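Local coordinates for 43.8 kDa insecticidal crystal protein (Bacillus thuringiensis, PDB 4JP0) that acts as one component of a binary insecticidal toxin active on western corn rootworm, probably with the larval midgut epithelium as its primary target, at residues Ile191-Asn194 / Thr195-Lys198. Numbering follows the deposited sequence.
Sequences IDKN and TQIK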
loop_
_atom_site.group_PDB
_atom_site.type_symbol
_atom_site.label_atom_id
_atom_site.label_comp_id
_atom_site.label_asym_id
_atom_site.label_seq_id
_atom_site.Cartn_x
_atom_site.Cartn_y
_atom_site.Cartn_z
ATOM N N ILE A 191 8.920 2.358 17.447
ATOM C CA ILE A 191 8.526 3.691 17.906
ATOM C C ILE A 191 7.235 3.543 18.673
ATOM O O ILE A 191 6.436 2.713 18.303
ATOM C CB ILE A 191 8.317 4.642 16.705
ATOM C CG1 ILE A 191 8.108 6.085 17.183
ATOM C CG2 ILE A 191 7.149 4.217 15.857
ATOM C CD1 ILE A 191 8.129 7.062 16.057
ATOM N N ASP A 192 7.016 4.324 19.717
ATOM C CA ASP A 192 5.764 4.223 20.448
ATOM C C ASP A 192 4.612 4.901 19.701
ATOM O O ASP A 192 4.825 5.779 18.924
ATOM C CB ASP A 192 5.853 4.767 21.867
ATOM C CG ASP A 192 5.934 6.234 21.907
ATOM O OD1 ASP A 192 7.010 6.759 21.799
ATOM O OD2 ASP A 192 4.947 6.884 22.041
ATOM N N LYS A 193 3.405 4.441 19.996
ATOM C CA LYS A 193 2.274 4.877 19.211
ATOM C C LYS A 193 2.050 6.379 19.364
ATOM O O LYS A 193 1.714 7.054 18.409
ATOM C CB LYS A 193 1.028 4.071 19.602
ATOM C CG LYS A 193 0.909 2.735 18.795
ATOM C CD LYS A 193 -0.165 1.833 19.308
ATOM C CE LYS A 193 -0.240 0.545 18.439
ATOM N NZ LYS A 193 -0.817 0.886 17.142
ATOM N N ASN A 194 2.212 6.902 20.569
ATOM C CA ASN A 194 1.938 8.324 20.773
ATOM C C ASN A 194 2.944 9.177 20.040
ATOM O O ASN A 194 2.579 10.167 19.425
ATOM C CB ASN A 194 1.830 8.690 22.274
ATOM C CG ASN A 194 0.612 8.043 22.941
ATOM O OD1 ASN A 194 -0.327 7.641 22.258
ATOM N ND2 ASN A 194 0.649 7.883 24.279
ATOM N N THR A 195 4.207 8.761 20.052
ATOM C CA THR A 195 5.225 9.506 19.357
ATOM C C THR A 195 5.036 9.374 17.846
ATOM O O THR A 195 5.263 10.323 17.093
ATOM C CB THR A 195 6.611 9.005 19.734
ATOM O OG1 THR A 195 6.775 9.123 21.153
ATOM C CG2 THR A 195 7.668 9.949 19.178
ATOM N N GLN A 196 4.622 8.181 17.431
ATOM C CA GLN A 196 4.293 7.902 16.048
ATOM C C GLN A 196 3.263 8.880 15.443
ATOM O O GLN A 196 3.483 9.498 14.390
ATOM C CB GLN A 196 3.763 6.461 15.945
ATOM C CG GLN A 196 3.557 6.009 14.514
ATOM C CD GLN A 196 2.857 4.681 14.410
ATOM O OE1 GLN A 196 1.807 4.494 15.023
ATOM N NE2 GLN A 196 3.428 3.746 13.628
ATOM N N ILE A 197 2.120 9.006 16.093
ATOM C CA ILE A 197 1.104 9.878 15.547
ATOM C C ILE A 197 1.513 11.374 15.575
ATOM O O ILE A 197 1.023 12.154 14.780
ATOM C CB ILE A 197 -0.264 9.643 16.235
ATOM C CG1 ILE A 197 -1.390 10.121 15.303
ATOM C CG2 ILE A 197 -0.314 10.369 17.592
ATOM C CD1 ILE A 197 -2.751 9.544 15.655
ATOM N N LYS A 198 2.373 11.765 16.516
ATOM C CA LYS A 198 2.797 13.151 16.619
ATOM C C LYS A 198 3.844 13.538 15.597
ATOM O O LYS A 198 3.913 14.712 15.200
ATOM C CB LYS A 198 3.334 13.438 18.039
ATOM C CG LYS A 198 2.210 13.628 18.995
ATOM C CD LYS A 198 2.658 13.626 20.454
ATOM C CE LYS A 198 3.380 14.865 20.842
ATOM N NZ LYS A 198 4.282 14.571 22.010
HETATM O O HOH W 1 -0.196 5.680 16.409
HETATM O O HOH W 2 0.745 2.190 14.795
#
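D192 N-caps the short helix 193-199, gripping T195 at the first turn of a helix that precedes the long strand 202-221, within the Insecticidal Crystal Toxin, P42 family region of this toxin_10 protein. Aspartate suits an N-cap because its short carboxylate can fold back over backbone N-H groups that no preceding turn can satisfy. Here chi1 of 73° sets CG between the backbone N and carbonyl carbon of D192, turning the carboxylate toward the helix. D192 OD2 accepts from T195 N at 2.8 Å, the N-H arriving from above the carboxylate plane, 48° out of it. The other oxygen, D192 OD1, takes the hydroxyl of T195 OG1 at a very short 2.5 Å. Threonine is apt three residues on: its OG1 lies beside its own backbone N, so both donors face one carboxylate. The negative charge at this end would also suit the helix dipole.

The regular helical bonds then begin, Q196 N to D192 O at 2.8 Å and I197 N to K193 O at 3.1 Å. Just before the cap, I191 lays its aliphatic chain across Q196 at about a right angle, with I191 CD1 3.9 Å from Q196 CA; a branched apolar residue covers this start of the helix. I197 and N194 lean on the loop residue C67.

A glutamine fits its buried place because its amide offers both donor and acceptor: Q196 NE2 is hydrogen-bonded to the hydroxyl of Y203, while one water donates to both K193 O and Q196 OE1, lying 2.7 Å from the latter.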